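Local coordinates for protein ElaA (PDB 1XEB), which is probably an N-acetyltransferase of the GNAT family, moving an acetyl group from acetyl-CoA to an amine, at residues Y125-Y137 with D141-A150. Numbering follows the deposited sequence.
Sequences YGRYGFVAVTEVY and DIPHIGMRRA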
loop_
_atom_site.group_PDB
_atom_site.type_symbol
_atom_site.label_atom_id
_atom_site.label_comp_id
_atom_site.label_asym_id
_atom_site.label_seq_id
_atom_site.Cartn_x
_atom_site.Cartn_y
_atom_site.Cartn_z
ATOM N N TYR A 125 -0.396 3.658 -13.197
ATOM C CA TYR A 125 -0.725 2.277 -12.859
ATOM C C TYR A 125 -1.069 1.478 -14.102
ATOM O O TYR A 125 -0.805 0.283 -14.171
ATOM C CB TYR A 125 -1.902 2.244 -11.878
ATOM C CG TYR A 125 -1.567 2.840 -10.539
ATOM C CD1 TYR A 125 -0.780 2.149 -9.624
ATOM C CD2 TYR A 125 -1.995 4.117 -10.205
ATOM C CE1 TYR A 125 -0.426 2.720 -8.412
ATOM C CE2 TYR A 125 -1.643 4.697 -9.004
ATOM C CZ TYR A 125 -0.858 3.998 -8.110
ATOM O OH TYR A 125 -0.483 4.601 -6.923
ATOM N N GLY A 126 -1.668 2.141 -15.082
ATOM C CA GLY A 126 -2.024 1.450 -16.301
ATOM C C GLY A 126 -0.797 0.798 -16.897
ATOM O O GLY A 126 -0.900 -0.207 -17.599
ATOM N N ARG A 127 0.371 1.370 -16.616
ATOM C CA ARG A 127 1.622 0.821 -17.132
ATOM C C ARG A 127 2.017 -0.431 -16.372
ATOM O O ARG A 127 2.860 -1.209 -16.825
ATOM C CB ARG A 127 2.740 1.866 -17.065
ATOM C CG ARG A 127 2.782 2.751 -18.308
ATOM C CD ARG A 127 2.819 4.220 -17.952
ATOM N NE ARG A 127 2.334 5.037 -19.060
ATOM C CZ ARG A 127 2.114 6.346 -18.979
ATOM N NH1 ARG A 127 2.335 6.987 -17.834
ATOM N NH2 ARG A 127 1.677 7.013 -20.038
ATOM N N TYR A 128 1.414 -0.624 -15.208
ATOM C CA TYR A 128 1.699 -1.817 -14.424
ATOM C C TYR A 128 0.625 -2.836 -14.758
ATOM O O TYR A 128 0.525 -3.893 -14.145
ATOM C CB TYR A 128 1.689 -1.492 -12.940
ATOM C CG TYR A 128 3.019 -1.027 -12.415
ATOM C CD1 TYR A 128 3.892 -1.923 -11.802
ATOM C CD2 TYR A 128 3.388 0.312 -12.489
ATOM C CE1 TYR A 128 5.101 -1.495 -11.264
ATOM C CE2 TYR A 128 4.595 0.755 -11.955
ATOM C CZ TYR A 128 5.444 -0.150 -11.341
ATOM O OH TYR A 128 6.618 0.283 -10.767
ATOM N N GLY A 129 -0.190 -2.492 -15.743
ATOM C CA GLY A 129 -1.231 -3.400 -16.161
ATOM C C GLY A 129 -2.571 -3.208 -15.499
ATOM O O GLY A 129 -3.472 -4.027 -15.686
ATOM N N PHE A 130 -2.722 -2.144 -14.725
ATOM C CA PHE A 130 -4.002 -1.900 -14.073
ATOM C C PHE A 130 -4.953 -1.204 -15.043
ATOM O O PHE A 130 -4.523 -0.413 -15.875
ATOM C CB PHE A 130 -3.808 -1.042 -12.821
ATOM C CG PHE A 130 -3.235 -1.795 -11.644
ATOM C CD1 PHE A 130 -4.073 -2.397 -10.712
ATOM C CD2 PHE A 130 -1.858 -1.888 -11.465
ATOM C CE1 PHE A 130 -3.543 -3.083 -9.602
ATOM C CE2 PHE A 130 -1.322 -2.563 -10.378
ATOM C CZ PHE A 130 -2.168 -3.165 -9.438
ATOM N N VAL A 131 -6.245 -1.520 -14.944
ATOM C CA VAL A 131 -7.264 -0.906 -15.792
ATOM C C VAL A 131 -8.393 -0.407 -14.898
ATOM O O VAL A 131 -8.690 -1.016 -13.874
ATOM C CB VAL A 131 -7.839 -1.919 -16.820
ATOM C CG1 VAL A 131 -8.942 -1.257 -17.657
ATOM C CG2 VAL A 131 -6.724 -2.422 -17.735
ATOM N N ALA A 132 -9.021 0.696 -15.287
ATOM C CA ALA A 132 -10.115 1.279 -14.507
ATOM C C ALA A 132 -11.309 0.337 -14.335
ATOM O O ALA A 132 -11.738 -0.306 -15.298
ATOM C CB ALA A 132 -10.575 2.576 -15.163
ATOM N N VAL A 133 -11.841 0.245 -13.117
ATOM C CA VAL A 133 -13.008 -0.621 -12.878
ATOM C C VAL A 133 -14.175 0.055 -12.165
ATOM O O VAL A 133 -15.181 -0.580 -11.894
ATOM C CB VAL A 133 -12.635 -1.902 -12.084
ATOM C CG1 VAL A 133 -12.018 -2.940 -13.029
ATOM C CG2 VAL A 133 -11.671 -1.545 -10.946
ATOM N N THR A 134 -14.040 1.334 -11.850
ATOM C CA THR A 134 -15.116 2.061 -11.192
ATOM C C THR A 134 -15.181 3.453 -11.792
ATOM O O THR A 134 -14.311 3.838 -12.564
ATOM C CB THR A 134 -14.888 2.212 -9.657
ATOM O OG1 THR A 134 -13.741 3.038 -9.416
ATOM C CG2 THR A 134 -14.685 0.855 -9.011
ATOM N N GLU A 135 -16.227 4.196 -11.457
ATOM C CA GLU A 135 -16.353 5.563 -11.940
ATOM C C GLU A 135 -15.532 6.320 -10.893
ATOM O O GLU A 135 -15.192 5.740 -9.854
ATOM C CB GLU A 135 -17.819 5.994 -11.907
ATOM C CG GLU A 135 -18.206 7.056 -12.944
ATOM C CD GLU A 135 -18.147 6.554 -14.392
ATOM O OE1 GLU A 135 -17.037 6.490 -14.965
ATOM O OE2 GLU A 135 -19.216 6.218 -14.958
ATOM N N VAL A 136 -15.186 7.582 -11.139
ATOM C CA VAL A 136 -14.394 8.299 -10.143
ATOM C C VAL A 136 -15.246 8.624 -8.918
ATOM O O VAL A 136 -16.430 8.926 -9.035
ATOM C CB VAL A 136 -13.726 9.597 -10.733
ATOM C CG1 VAL A 136 -14.666 10.305 -11.699
ATOM C CG2 VAL A 136 -13.336 10.544 -9.602
ATOM N N TYR A 137 -14.640 8.507 -7.740
ATOM C CA TYR A 137 -15.314 8.782 -6.475
ATOM C C TYR A 137 -14.403 9.616 -5.586
ATOM O O TYR A 137 -13.222 9.768 -5.876
ATOM C CB TYR A 137 -15.691 7.471 -5.777
ATOM C CG TYR A 137 -14.546 6.492 -5.592
ATOM C CD1 TYR A 137 -13.685 6.580 -4.491
ATOM C CD2 TYR A 137 -14.332 5.463 -6.513
ATOM C CE1 TYR A 137 -12.642 5.654 -4.319
ATOM C CE2 TYR A 137 -13.300 4.545 -6.349
ATOM C CZ TYR A 137 -12.463 4.648 -5.255
ATOM O OH TYR A 137 -11.447 3.740 -5.105
ATOM N N ASP A 141 -12.177 14.379 -0.431
ATOM C CA ASP A 141 -12.408 15.315 -1.521
ATOM C C ASP A 141 -11.364 15.219 -2.640
ATOM O O ASP A 141 -11.245 16.135 -3.460
ATOM C CB ASP A 141 -12.467 16.756 -0.994
ATOM C CG ASP A 141 -13.649 17.537 -1.562
ATOM O OD1 ASP A 141 -14.804 17.191 -1.210
ATOM O OD2 ASP A 141 -13.428 18.482 -2.363
ATOM N N ILE A 142 -10.612 14.121 -2.671
ATOM C CA ILE A 142 -9.616 13.912 -3.717
ATOM C C ILE A 142 -10.161 12.838 -4.646
ATOM O O ILE A 142 -10.516 11.747 -4.205
ATOM C CB ILE A 142 -8.287 13.389 -3.165
ATOM C CG1 ILE A 142 -7.637 14.418 -2.236
ATOM C CG2 ILE A 142 -7.364 13.059 -4.332
ATOM C CD1 ILE A 142 -6.875 15.523 -2.966
ATOM N N PRO A 143 -10.231 13.127 -5.949
ATOM C CA PRO A 143 -10.754 12.099 -6.855
ATOM C C PRO A 143 -9.879 10.856 -6.987
ATOM O O PRO A 143 -8.676 10.943 -7.218
ATOM C CB PRO A 143 -10.943 12.852 -8.173
ATOM C CG PRO A 143 -10.009 14.021 -8.059
ATOM C CD PRO A 143 -10.123 14.431 -6.624
ATOM N N HIS A 144 -10.517 9.699 -6.822
ATOM C CA HIS A 144 -9.872 8.396 -6.897
ATOM C C HIS A 144 -10.642 7.536 -7.879
ATOM O O HIS A 144 -11.748 7.872 -8.276
ATOM C CB HIS A 144 -9.889 7.697 -5.538
ATOM C CG HIS A 144 -8.813 8.152 -4.609
ATOM N ND1 HIS A 144 -8.714 9.451 -4.166
ATOM C CD2 HIS A 144 -7.798 7.472 -4.019
ATOM C CE1 HIS A 144 -7.687 9.552 -3.339
ATOM N NE2 HIS A 144 -7.115 8.364 -3.232
ATOM N N ILE A 145 -10.060 6.406 -8.241
ATOM C CA ILE A 145 -10.686 5.513 -9.185
ATOM C C ILE A 145 -10.124 4.126 -8.917
ATOM O O ILE A 145 -8.927 3.951 -8.778
ATOM C CB ILE A 145 -10.378 5.991 -10.636
ATOM C CG1 ILE A 145 -11.078 5.110 -11.657
ATOM C CG2 ILE A 145 -8.875 5.992 -10.885
ATOM C CD1 ILE A 145 -11.037 5.715 -13.057
ATOM N N GLY A 146 -11.000 3.140 -8.811
ATOM C CA GLY A 146 -10.536 1.799 -8.550
ATOM C C GLY A 146 -10.028 1.141 -9.810
ATOM O O GLY A 146 -10.670 1.196 -10.857
HETATM N N MSE A 147 -8.876 0.492 -9.695
HETATM C CA MSE A 147 -8.254 -0.178 -10.820
HETATM C C MSE A 147 -7.833 -1.574 -10.416
HETATM O O MSE A 147 -7.432 -1.797 -9.269
HETATM C CB MSE A 147 -7.020 0.612 -11.273
HETATM C CG MSE A 147 -7.286 2.094 -11.496
HETATM SE SE MSE A 147 -5.740 3.090 -12.141
HETATM C CE MSE A 147 -5.799 2.478 -13.982
ATOM N N ARG A 148 -7.934 -2.520 -11.346
ATOM C CA ARG A 148 -7.506 -3.879 -11.055
ATOM C C ARG A 148 -6.583 -4.373 -12.152
ATOM O O ARG A 148 -6.699 -3.976 -13.308
ATOM C CB ARG A 148 -8.695 -4.835 -10.900
ATOM C CG ARG A 148 -9.452 -5.100 -12.170
ATOM C CD ARG A 148 -9.380 -6.560 -12.549
ATOM N NE ARG A 148 -9.930 -7.425 -11.517
ATOM C CZ ARG A 148 -10.157 -8.726 -11.680
ATOM N NH1 ARG A 148 -10.654 -9.450 -10.680
ATOM N NH2 ARG A 148 -9.901 -9.300 -12.851
ATOM N N ARG A 149 -5.665 -5.247 -11.765
ATOM C CA ARG A 149 -4.687 -5.794 -12.671
ATOM C C ARG A 149 -4.876 -7.283 -12.897
ATOM O O ARG A 149 -4.925 -8.055 -11.946
ATOM C CB ARG A 149 -3.288 -5.527 -12.108
ATOM C CG ARG A 149 -2.156 -6.172 -12.875
ATOM C CD ARG A 149 -0.837 -5.859 -12.193
ATOM N NE ARG A 149 0.302 -6.100 -13.068
ATOM C CZ ARG A 149 0.950 -7.251 -13.156
ATOM N NH1 ARG A 149 1.969 -7.362 -13.992
ATOM N NH2 ARG A 149 0.592 -8.278 -12.395
ATOM N N ALA A 150 -4.977 -7.662 -14.173
ATOM C CA ALA A 150 -5.122 -9.050 -14.623
ATOM C C ALA A 150 -6.058 -9.910 -13.787
ATOM O O ALA A 150 -5.550 -10.877 -13.163
ATOM C CB ALA A 150 -3.749 -9.713 -14.702
ATOM O OXT ALA A 150 -7.281 -9.609 -13.779
#
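One face of the Phe130 ring carries Arg149 CB, a CH-pi contact 3.5 Å from the ring centroid and 12° off its normal. Tyr125 O, Tyr128 CB and Arg148 N lie at the ring edge. With chi1 at 174°, Arg149 CG points away from its own amide N and the chain runs extended past the ring. NE then points at Tyr128 O, though the modelled separation is doubtfully short. The Tyr137 ring has His144 O over one face, toward the rim, and Thr134 OG1 at its edge. That hydroxyl accepts from Gly146 N at 2.8 Å and bonds to Glu135 O. Met147, a selenomethionine, bends at chi3 (76°). Its SE packs on Tyr125 CB (3.9 Å) and lies obliquely to the Tyr125 ring, a Met-aromatic contact 5.3 Å from the centroid. Its CE reaches Phe130 O.

Antiparallel pairing is split in two. Val131 and Arg148 exchange two backbone bonds, and Val133 N adds one to Gly146 O (2.7 Å). After a two-residue shift, Tyr137 and His144 exchange two more.

A Schellman motif at Gly129 ends helix 122-126. Strand 142-149 lies between strand 113-118, where Tyr137 OH bonds Ser116, and strands 130-132 and 137-139. Tyr128 packs on helix 92-108 and bonds His94.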